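Local coordinates for protein acyl-coenzyme A oxidase acox-1.2 (Caenorhabditis elegans, PDB 5K3J) that catalyses the FAD-dependent desaturation of ascaroside-CoA side chains in the first step of peroxisomal beta-oxidation during pheromone synthesis, at residues A116-T121 with E136-R141; Q123-D128 with G285-V290; R266-K269 with T275-K278. One frame throughout, in Å; residues are numbered along the deposited sequence.

Contact 1. Residues A116-T121 with E136-R141. With 6QA (~{S}-[2-[3-[[(2~{R})-4-[[[(2~{R},3~{S},4~{R},5~{R})-5-(6-aminopurin-9-yl)-4-oxidanyl-3-phosphonooxy-oxolan-2-yl]methoxy-oxidanyl-phosphoryl]oxy-oxidanyl-phosphoryl]oxy-3,3-dimethyl-2-oxidanyl-butanoyl]amino]propanoylamino]ethyl] 5-[(2~{R},3~{R},5~{R},6~{S})-6-methyl-3,5-bis(oxidanyl)oxan-2-yl]oxypentanethioate), chain E.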
# COMPACT_ATOMS: atom_id res chain seq x y z
N ALA A 116 3.50 1.67 -25.04
CA ALA A 116 2.22 1.63 -24.34
C ALA A 116 1.17 2.54 -24.98
O ALA A 116 0.00 2.16 -25.07
CB ALA A 116 2.42 2.01 -22.88
N LEU A 117 1.57 3.73 -25.42
CA LEU A 117 0.61 4.71 -25.91
C LEU A 117 1.06 5.47 -27.16
O LEU A 117 0.25 5.77 -28.03
CB LEU A 117 0.27 5.71 -24.81
CG LEU A 117 -0.67 5.18 -23.73
CD1 LEU A 117 -0.45 5.91 -22.42
CD2 LEU A 117 -2.12 5.28 -24.18
N PHE A 118 2.35 5.77 -27.25
CA PHE A 118 2.87 6.52 -28.39
C PHE A 118 2.58 5.79 -29.70
O PHE A 118 1.98 6.36 -30.61
CB PHE A 118 4.36 6.77 -28.26
CG PHE A 118 4.93 7.60 -29.37
CD1 PHE A 118 4.63 8.95 -29.47
CD2 PHE A 118 5.78 7.04 -30.31
CE1 PHE A 118 5.15 9.72 -30.49
CE2 PHE A 118 6.30 7.81 -31.33
CZ PHE A 118 5.99 9.15 -31.42
N ILE A 119 2.99 4.53 -29.78
CA ILE A 119 2.72 3.70 -30.96
C ILE A 119 1.22 3.40 -31.13
O ILE A 119 0.70 3.51 -32.24
CB ILE A 119 3.53 2.38 -30.91
CG1 ILE A 119 5.01 2.64 -31.20
CG2 ILE A 119 2.98 1.37 -31.90
CD1 ILE A 119 5.83 1.37 -31.33
N PRO A 120 0.52 3.00 -30.04
CA PRO A 120 -0.91 2.74 -30.23
C PRO A 120 -1.74 3.96 -30.61
O PRO A 120 -2.82 3.79 -31.19
CB PRO A 120 -1.34 2.20 -28.87
CG PRO A 120 -0.12 1.61 -28.30
CD PRO A 120 0.98 2.52 -28.73
N THR A 121 -1.28 5.17 -30.30
CA THR A 121 -2.02 6.38 -30.65
C THR A 121 -1.80 6.71 -32.13
O THR A 121 -2.72 7.15 -32.81
CB THR A 121 -1.61 7.59 -29.78
OG1 THR A 121 -2.15 7.44 -28.46
CG2 THR A 121 -2.13 8.90 -30.37
N GLU A 136 6.38 3.52 -38.59
CA GLU A 136 7.38 2.49 -38.80
C GLU A 136 8.71 2.92 -38.20
O GLU A 136 9.50 2.08 -37.79
CB GLU A 136 7.53 2.14 -40.28
CG GLU A 136 8.25 0.81 -40.53
CD GLU A 136 7.70 -0.34 -39.69
OE1 GLU A 136 6.47 -0.39 -39.44
OE2 GLU A 136 8.50 -1.20 -39.27
N ARG A 137 8.95 4.22 -38.14
CA ARG A 137 10.14 4.73 -37.48
C ARG A 137 10.10 4.41 -35.99
O ARG A 137 11.11 4.09 -35.38
CB ARG A 137 10.29 6.23 -37.69
CG ARG A 137 10.69 6.64 -39.09
CD ARG A 137 11.31 8.04 -39.08
NE ARG A 137 12.62 8.03 -38.44
CZ ARG A 137 13.24 9.12 -37.99
NH1 ARG A 137 12.66 10.32 -38.10
NH2 ARG A 137 14.44 9.03 -37.43
N ALA A 138 8.90 4.52 -35.42
CA ALA A 138 8.68 4.18 -34.02
C ALA A 138 8.94 2.69 -33.77
O ALA A 138 9.63 2.33 -32.81
CB ALA A 138 7.27 4.55 -33.60
N ARG A 139 8.38 1.85 -34.63
CA ARG A 139 8.46 0.40 -34.45
C ARG A 139 9.89 -0.14 -34.58
O ARG A 139 10.24 -1.14 -33.96
CB ARG A 139 7.55 -0.31 -35.46
CG ARG A 139 6.09 -0.39 -35.01
CD ARG A 139 5.13 -0.70 -36.17
NE ARG A 139 4.00 -1.51 -35.74
CZ ARG A 139 2.85 -1.62 -36.41
NH1 ARG A 139 2.66 -0.97 -37.54
NH2 ARG A 139 1.88 -2.39 -35.93
N ARG A 140 10.70 0.54 -35.39
CA ARG A 140 12.10 0.16 -35.56
C ARG A 140 12.95 0.83 -34.49
O ARG A 140 14.18 0.75 -34.50
CB ARG A 140 12.60 0.56 -36.95
CG ARG A 140 11.57 0.38 -38.05
CD ARG A 140 12.10 0.87 -39.39
NE ARG A 140 12.88 -0.16 -40.08
CZ ARG A 140 14.18 -0.05 -40.34
NH1 ARG A 140 14.85 1.04 -39.97
NH2 ARG A 140 14.82 -1.03 -40.96
N ARG A 141 12.28 1.49 -33.56
CA ARG A 141 12.92 2.20 -32.45
C ARG A 141 14.01 3.12 -32.97
O ARG A 141 15.08 3.25 -32.36
CB ARG A 141 13.45 1.21 -31.41
CG ARG A 141 12.33 0.49 -30.68
CD ARG A 141 12.83 -0.48 -29.62
NE ARG A 141 11.74 -0.90 -28.74
CZ ARG A 141 11.86 -1.80 -27.77
NH1 ARG A 141 13.02 -2.41 -27.54
NH2 ARG A 141 10.80 -2.11 -27.02
P26 6QA E . -14.15 14.92 -20.84
P29 6QA E . -17.01 15.52 -21.56
P50 6QA E . -22.41 11.24 -20.21
O01 6QA E . 0.67 -0.33 -16.72
C02 6QA E . 0.55 0.42 -17.95
C03 6QA E . 1.19 1.77 -17.58
O04 6QA E . 0.92 2.72 -18.51
C05 6QA E . -0.34 3.31 -18.43
C06 6QA E . -0.14 4.84 -18.21
C07 6QA E . -1.33 5.56 -18.89
C08 6QA E . -0.90 6.99 -19.23
C09 6QA E . -1.78 7.97 -18.59
S10 6QA E . -2.46 9.25 -19.77
C11 6QA E . -4.27 9.43 -19.70
C12 6QA E . -4.94 8.85 -18.49
N13 6QA E . -5.79 9.84 -17.96
C14 6QA E . -7.23 9.66 -17.91
C15 6QA E . -8.14 10.78 -17.30
C16 6QA E . -9.17 11.21 -18.40
N17 6QA E . -10.54 11.30 -17.86
C18 6QA E . -11.49 12.17 -18.57
C19 6QA E . -12.92 12.28 -18.04
O20 6QA E . -13.01 11.62 -16.80
C21 6QA E . -13.95 11.66 -19.03
C22 6QA E . -15.35 12.03 -18.37
C23 6QA E . -13.69 10.13 -19.15
C24 6QA E . -13.94 12.23 -20.44
O25 6QA E . -14.78 13.40 -20.57
O27 6QA E . -13.25 15.41 -19.69
O28 6QA E . -15.50 15.95 -21.02
O30 6QA E . -17.18 16.14 -22.96
O31 6QA E . -17.16 13.85 -21.56
C32 6QA E . -18.16 13.20 -20.87
C33 6QA E . -19.23 12.72 -21.95
O34 6QA E . -18.65 12.24 -22.98
C35 6QA E . -18.96 10.65 -23.09
N36 6QA E . -17.69 9.92 -23.18
C37 6QA E . -16.60 10.14 -22.44
N38 6QA E . -15.61 9.32 -22.77
C39 6QA E . -16.06 8.53 -23.79
C40 6QA E . -17.37 8.91 -24.06
N41 6QA E . -18.06 8.27 -25.05
C42 6QA E . -17.47 7.29 -25.74
N43 6QA E . -16.20 6.90 -25.51
C44 6QA E . -15.47 7.48 -24.56
N45 6QA E . -14.09 7.06 -24.31
C46 6QA E . -19.67 10.30 -22.06
O47 6QA E . -20.91 9.59 -22.49
C48 6QA E . -20.05 11.58 -21.32
O49 6QA E . -21.40 11.85 -21.42
O51 6QA E . -23.02 12.40 -19.47
O52 6QA E . -21.60 10.36 -19.25
O53 6QA E . -23.48 10.39 -20.84
O54 6QA E . -18.05 16.09 -20.63
O55 6QA E . -13.35 14.93 -22.13
O56 6QA E . -11.15 12.78 -19.54
O57 6QA E . -7.74 8.68 -18.34
O58 6QA E . -1.97 7.88 -17.38
O59 6QA E . 2.64 1.65 -17.49
C60 6QA E . 3.22 1.14 -18.70
C61 6QA E . 4.71 1.19 -18.41
C62 6QA E . 2.66 -0.26 -19.03
C63 6QA E . 1.19 -0.28 -19.07
O64 6QA E . 3.17 -0.68 -20.34
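Phe-118 and Ile-119 send their side chains to Ala-138 by different first torsions. In Phe-118, CG lies opposite the backbone N (chi1 -176°) and the ring swings beside the carbonyl carbon. In Ile-119, CG1 sits beside the backbone N (chi1 -73°), with the rest of that branch extended. The two groups converge on one methyl. Ala-138 CB meets Ile-119 CG1 at 3.8 Å. Ala-138 CB also lies at the edge of the Phe-118 ring, near its plane, 4.1 Å from Phe-118 CE2. Ile-119 CD1 comes to 4.1 Å from Arg-139 CG, and the two side chains cross at about a right angle. Only the aliphatic part of the arginine is used here.

No hydrogen bond joins the two short segments. Just outside 116-121, His-114 NE2 bonds Ala-138 O and Asp-115 makes a salt bridge to Arg-141, which ties the end of helix 128-139 to helix 112-125. Leu-117 O accepts from Thr-121 N (2.8 Å) and from Thr-121 OG1 (3.0 Å), which approach from opposite faces of the carbonyl plane. The helix is kinked here, since Pro-120 N makes no bond to the turn before; the two bonds to Leu-117 O span the proline. Helix 128-139 ends in a Schellman motif with Arg-141, at positive phi, as C-prime residue: Glu-142 N bonds Arg-137 O, and Arg-141 N bonds Ala-138 O at 2.9 Å.

On the substrate side, Leu-117 CD1 touches C08 of the ascaroside-CoA side chain at 3.4 Å. One turn of helix 112-125 therefore joins the substrate pocket to a helix-helix packing face.

Phe-118 lies where helix 128-139 and strands 197-205 and 210-219 meet helix 112-125. Leu-117 and Thr-121 pack on Tyr-147 of strand 147-148.

Contact 2. Residues Q123-D128 with G285-V290. With 6QA (~{S}-[2-[3-[[(2~{R})-4-[[[(2~{R},3~{S},4~{R},5~{R})-5-(6-aminopurin-9-yl)-4-oxidanyl-3-phosphonooxy-oxolan-2-yl]methoxy-oxidanyl-phosphoryl]oxy-oxidanyl-phosphoryl]oxy-3,3-dimethyl-2-oxidanyl-butanoyl]amino]propanoylamino]ethyl] 5-[(2~{R},3~{R},5~{R},6~{S})-6-methyl-3,5-bis(oxidanyl)oxan-2-yl]oxypentanethioate), chain E.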
# COMPACT_ATOMS: atom_id res chain seq x y z
N GLN A 123 -1.29 4.50 -34.36
CA GLN A 123 -2.06 3.47 -35.04
C GLN A 123 -3.53 3.85 -35.17
O GLN A 123 -4.16 3.61 -36.21
CB GLN A 123 -1.94 2.14 -34.30
CG GLN A 123 -0.57 1.50 -34.42
CD GLN A 123 -0.41 0.29 -33.52
OE1 GLN A 123 -0.88 0.28 -32.38
NE2 GLN A 123 0.25 -0.74 -34.03
N SER A 124 -4.08 4.45 -34.12
CA SER A 124 -5.51 4.72 -34.06
C SER A 124 -5.89 6.15 -34.46
O SER A 124 -7.07 6.43 -34.71
CB SER A 124 -6.04 4.44 -32.65
OG SER A 124 -5.36 5.23 -31.68
N GLN A 125 -4.92 7.05 -34.53
CA GLN A 125 -5.24 8.47 -34.70
C GLN A 125 -4.46 9.19 -35.81
O GLN A 125 -4.77 10.34 -36.13
CB GLN A 125 -5.03 9.21 -33.38
CG GLN A 125 -5.71 8.58 -32.17
CD GLN A 125 -7.22 8.76 -32.17
OE1 GLN A 125 -7.75 9.62 -32.87
NE2 GLN A 125 -7.91 7.95 -31.37
N ALA A 126 -3.46 8.54 -36.39
CA ALA A 126 -2.67 9.17 -37.45
C ALA A 126 -3.07 8.67 -38.84
O ALA A 126 -3.48 7.52 -39.00
CB ALA A 126 -1.18 8.95 -37.22
N SER A 127 -2.95 9.55 -39.84
CA SER A 127 -3.29 9.20 -41.21
C SER A 127 -2.27 8.22 -41.78
O SER A 127 -1.14 8.15 -41.30
CB SER A 127 -3.36 10.45 -42.09
OG SER A 127 -2.06 10.96 -42.34
N ASP A 128 -2.69 7.46 -42.79
CA ASP A 128 -1.81 6.51 -43.46
C ASP A 128 -0.54 7.21 -43.94
O ASP A 128 0.55 6.65 -43.87
CB ASP A 128 -2.52 5.83 -44.63
CG ASP A 128 -3.50 4.76 -44.18
OD1 ASP A 128 -3.41 4.33 -43.01
OD2 ASP A 128 -4.36 4.35 -44.99
N GLY A 285 -10.70 10.17 -29.99
CA GLY A 285 -9.31 10.44 -29.68
C GLY A 285 -8.83 9.78 -28.40
O GLY A 285 -7.63 9.59 -28.21
N TYR A 286 -9.77 9.44 -27.52
CA TYR A 286 -9.41 8.83 -26.25
C TYR A 286 -9.12 7.33 -26.42
O TYR A 286 -9.00 6.60 -25.43
CB TYR A 286 -10.52 9.01 -25.21
CG TYR A 286 -10.87 10.45 -24.86
CD1 TYR A 286 -10.14 11.52 -25.36
CD2 TYR A 286 -11.95 10.73 -24.02
CE1 TYR A 286 -10.47 12.83 -25.04
CE2 TYR A 286 -12.28 12.04 -23.70
CZ TYR A 286 -11.54 13.08 -24.21
OH TYR A 286 -11.88 14.37 -23.88
N SER A 287 -9.01 6.89 -27.67
CA SER A 287 -8.85 5.47 -27.98
C SER A 287 -7.62 4.85 -27.34
O SER A 287 -7.63 3.67 -26.98
CB SER A 287 -8.79 5.27 -29.49
OG SER A 287 -8.56 3.91 -29.80
N GLY A 288 -6.55 5.63 -27.21
CA GLY A 288 -5.32 5.14 -26.62
C GLY A 288 -5.52 4.78 -25.16
O GLY A 288 -4.96 3.80 -24.66
N MET A 289 -6.34 5.58 -24.48
CA MET A 289 -6.64 5.36 -23.07
C MET A 289 -7.40 4.06 -22.85
O MET A 289 -7.12 3.32 -21.90
CB MET A 289 -7.43 6.53 -22.51
CG MET A 289 -6.61 7.52 -21.72
SD MET A 289 -7.21 9.21 -21.92
CE MET A 289 -8.98 8.97 -21.77
N VAL A 290 -8.37 3.79 -23.72
CA VAL A 290 -9.22 2.61 -23.61
C VAL A 290 -8.42 1.33 -23.85
O VAL A 290 -8.72 0.29 -23.28
CB VAL A 290 -10.42 2.70 -24.58
CG1 VAL A 290 -11.24 1.41 -24.57
CG2 VAL A 290 -11.29 3.88 -24.23
P26 6QA E . -14.15 14.92 -20.84
P29 6QA E . -17.01 15.52 -21.56
P50 6QA E . -22.41 11.24 -20.21
O01 6QA E . 0.67 -0.33 -16.72
C02 6QA E . 0.55 0.42 -17.95
C03 6QA E . 1.19 1.77 -17.58
O04 6QA E . 0.92 2.72 -18.51
C05 6QA E . -0.34 3.31 -18.43
C06 6QA E . -0.14 4.84 -18.21
C07 6QA E . -1.33 5.56 -18.89
C08 6QA E . -0.90 6.99 -19.23
C09 6QA E . -1.78 7.97 -18.59
S10 6QA E . -2.46 9.25 -19.77
C11 6QA E . -4.27 9.43 -19.70
C12 6QA E . -4.94 8.85 -18.49
N13 6QA E . -5.79 9.84 -17.96
C14 6QA E . -7.23 9.66 -17.91
C15 6QA E . -8.14 10.78 -17.30
C16 6QA E . -9.17 11.21 -18.40
N17 6QA E . -10.54 11.30 -17.86
C18 6QA E . -11.49 12.17 -18.57
C19 6QA E . -12.92 12.28 -18.04
O20 6QA E . -13.01 11.62 -16.80
C21 6QA E . -13.95 11.66 -19.03
C22 6QA E . -15.35 12.03 -18.37
C23 6QA E . -13.69 10.13 -19.15
C24 6QA E . -13.94 12.23 -20.44
O25 6QA E . -14.78 13.40 -20.57
O27 6QA E . -13.25 15.41 -19.69
O28 6QA E . -15.50 15.95 -21.02
O30 6QA E . -17.18 16.14 -22.96
O31 6QA E . -17.16 13.85 -21.56
C32 6QA E . -18.16 13.20 -20.87
C33 6QA E . -19.23 12.72 -21.95
O34 6QA E . -18.65 12.24 -22.98
C35 6QA E . -18.96 10.65 -23.09
N36 6QA E . -17.69 9.92 -23.18
C37 6QA E . -16.60 10.14 -22.44
N38 6QA E . -15.61 9.32 -22.77
C39 6QA E . -16.06 8.53 -23.79
C40 6QA E . -17.37 8.91 -24.06
N41 6QA E . -18.06 8.27 -25.05
C42 6QA E . -17.47 7.29 -25.74
N43 6QA E . -16.20 6.90 -25.51
C44 6QA E . -15.47 7.48 -24.56
N45 6QA E . -14.09 7.06 -24.31
C46 6QA E . -19.67 10.30 -22.06
O47 6QA E . -20.91 9.59 -22.49
C48 6QA E . -20.05 11.58 -21.32
O49 6QA E . -21.40 11.85 -21.42
O51 6QA E . -23.02 12.40 -19.47
O52 6QA E . -21.60 10.36 -19.25
O53 6QA E . -23.48 10.39 -20.84
O54 6QA E . -18.05 16.09 -20.63
O55 6QA E . -13.35 14.93 -22.13
O56 6QA E . -11.15 12.78 -19.54
O57 6QA E . -7.74 8.68 -18.34
O58 6QA E . -1.97 7.88 -17.38
O59 6QA E . 2.64 1.65 -17.49
C60 6QA E . 3.22 1.14 -18.70
C61 6QA E . 4.71 1.19 -18.41
C62 6QA E . 2.66 -0.26 -19.03
C63 6QA E . 1.19 -0.28 -19.07
O64 6QA E . 3.17 -0.68 -20.34
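Gln-125 carries most of the touch to Gly-285 and Ser-287. From its CB the chain turns at chi2 (-73°), which brings the amide over to the start of the other segment. Gln-125 CD lies 3.7 Å from Gly-285 CA. Gln-125 OE1 meets Gly-285 CA at 3.6 Å. Gln-125 NE2 goes furthest: it stands 3.3 Å from Gly-285 CA and 3.4 Å from Ser-287 CB. Its hydrogen bond is to Ile-284 O, just before the segment. Beside this amide, Ser-124 CB faces Ser-287 OG at 3.8 Å. The two hydroxyls do not pair; Ser-124 OG bonds to Pro-120 O and Ser-287 OG to Tyr-363 OH.

Helix 112-125 thus meets the head of helix 287-315, where the substrate binds. Tyr-286, the N-cap residue, has its CB turned away from Gln-125. Its OH donates to O55 on the pyrophosphate of the CoA, near the plane of the ring; the modelled bond is very short and its length doubtful. Met-289 CG packs on ligand C11 at 3.6 Å.

The chemistry is that of a polar surface packed by van der Waals touch. The bond to Ile-284 O probably sets the rotation of the amide and may help place the substrate-binding turn.

Contact 3. Residues R266-K269 with T275-K278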
# COMPACT_ATOMS: atom_id res chain seq x y z
N ARG A 266 -6.93 11.80 -39.55
CA ARG A 266 -7.61 10.50 -39.51
C ARG A 266 -8.70 10.74 -38.47
O ARG A 266 -8.40 11.19 -37.37
CB ARG A 266 -6.73 9.31 -39.10
CG ARG A 266 -7.35 7.95 -39.39
CD ARG A 266 -6.63 6.83 -38.64
NE ARG A 266 -6.09 5.81 -39.54
CZ ARG A 266 -6.71 4.66 -39.83
NH1 ARG A 266 -6.14 3.80 -40.66
NH2 ARG A 266 -7.89 4.38 -39.29
N HIS A 267 -9.94 10.45 -38.85
CA HIS A 267 -11.15 10.83 -38.10
C HIS A 267 -11.44 12.33 -38.25
O HIS A 267 -12.55 12.70 -38.62
CB HIS A 267 -11.05 10.46 -36.62
CG HIS A 267 -10.43 9.13 -36.36
ND1 HIS A 267 -10.47 8.10 -37.28
CD2 HIS A 267 -9.75 8.65 -35.29
CE1 HIS A 267 -9.84 7.05 -36.78
NE2 HIS A 267 -9.39 7.36 -35.58
N CYS A 268 -10.45 13.18 -37.98
CA CYS A 268 -10.65 14.62 -38.09
C CYS A 268 -9.67 15.30 -39.04
O CYS A 268 -8.69 14.69 -39.48
CB CYS A 268 -10.55 15.28 -36.71
SG CYS A 268 -8.93 16.00 -36.33
N LYS A 269 -9.93 16.57 -39.35
CA LYS A 269 -9.09 17.34 -40.27
C LYS A 269 -9.02 18.83 -39.95
O LYS A 269 -9.96 19.41 -39.40
CB LYS A 269 -9.60 17.20 -41.71
CG LYS A 269 -9.32 15.88 -42.38
CD LYS A 269 -9.67 15.99 -43.85
CE LYS A 269 -9.96 14.63 -44.45
NZ LYS A 269 -10.52 14.76 -45.83
N THR A 275 -10.28 25.27 -42.46
CA THR A 275 -11.53 24.51 -42.39
C THR A 275 -11.37 23.30 -41.49
O THR A 275 -10.52 22.44 -41.74
CB THR A 275 -11.99 24.04 -43.79
OG1 THR A 275 -12.37 25.18 -44.58
CG2 THR A 275 -13.18 23.10 -43.68
N TYR A 276 -12.18 23.24 -40.44
CA TYR A 276 -12.14 22.10 -39.53
C TYR A 276 -13.22 21.07 -39.87
O TYR A 276 -14.40 21.41 -40.00
CB TYR A 276 -12.29 22.56 -38.08
CG TYR A 276 -12.31 21.41 -37.11
CD1 TYR A 276 -11.13 20.77 -36.74
CD2 TYR A 276 -13.50 20.96 -36.56
CE1 TYR A 276 -11.14 19.71 -35.84
CE2 TYR A 276 -13.52 19.90 -35.67
CZ TYR A 276 -12.34 19.28 -35.31
OH TYR A 276 -12.37 18.23 -34.42
N VAL A 277 -12.80 19.82 -40.00
CA VAL A 277 -13.72 18.74 -40.29
C VAL A 277 -13.94 17.86 -39.06
O VAL A 277 -13.03 17.15 -38.63
CB VAL A 277 -13.21 17.88 -41.46
CG1 VAL A 277 -14.20 16.76 -41.77
CG2 VAL A 277 -12.97 18.76 -42.69
N LYS A 278 -15.14 17.93 -38.50
CA LYS A 278 -15.50 17.18 -37.31
C LYS A 278 -15.25 15.69 -37.48
O LYS A 278 -15.48 15.14 -38.56
CB LYS A 278 -16.98 17.40 -36.95
CG LYS A 278 -17.34 18.81 -36.53
CD LYS A 278 -17.72 19.67 -37.72
CE LYS A 278 -18.23 21.02 -37.26
NZ LYS A 278 -18.58 21.92 -38.40
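Lys-269 and Val-277 sit directly across from each other and point to the same face of the sheet. Their CB atoms are 3.7 Å apart, and Val-277 CG2 comes to 3.8 Å from Lys-269 CB. Val-277 CG2 lies beside its backbone N, opposite the carbonyl carbon, which sets this methyl next to the lysine. The contact uses only the root of the lysine. Beyond CG its chain is extended and leads away from the valine.

Tyr-276 is turned differently. Its CG lies opposite the backbone N (chi1 178°), which brings the ring close to Lys-269 O and Cys-268. Tyr-276 CD1 is 3.2 Å from Lys-269 O, which approaches the ring obliquely. The sulfur of Cys-268 is also oblique to it, with Cys-268 SG 4.3 Å from Tyr-276 CE1.

This is a two-stranded beta hairpin, with strand 269-270 antiparallel to strand 276-277. Lys-269 and Val-277 form its hydrogen-bonded pair. Val-277 N reaches Lys-269 O at 2.9 Å. Lys-269 N reaches Val-277 O at 3.2 Å. Two CA-H...O contacts back these bonds, Cys-268 CA to Val-277 O and Tyr-276 CA to Lys-269 O, both 3.5 Å.

The far end of the tyrosine ties the hairpin to strand 210-219. Its OH is hydrogen-bonded to His-214 NE2, and its ring meets that of Tyr-211 with planes about 30° apart. With an alanine here, Cys-268 SG would probably lose the ring it packs on and His-214 would be left without its hydroxyl partner. Cys-268 itself is buried, and its side chain also touches Pro-279. The ring end of His-267 leads away from the hairpin, and its NE2 bonds Ser-124 O.

In the fold
Contacts 1 and 2 are partly buried and share helix 112-125; contact 3 is at the surface, farther from the centre of the chain. Contact 1 is apolar packing between two helices. Contact 2 is polar touch against the head of helix 287-315, and both it and contact 1 border the ascaroside-CoA. Contact 3 alone is held by backbone bonds between its segments. Leu-117 CD2 packs against Gly-288 O, so contacts 1 and 2 adjoin. Contacts 2 and 3 are joined by a probable hydrogen bond, His-267 NE2 to Ser-124 O (2.7 Å). Contacts 1 and 3 do not touch, their nearest atoms being about 7 Å apart.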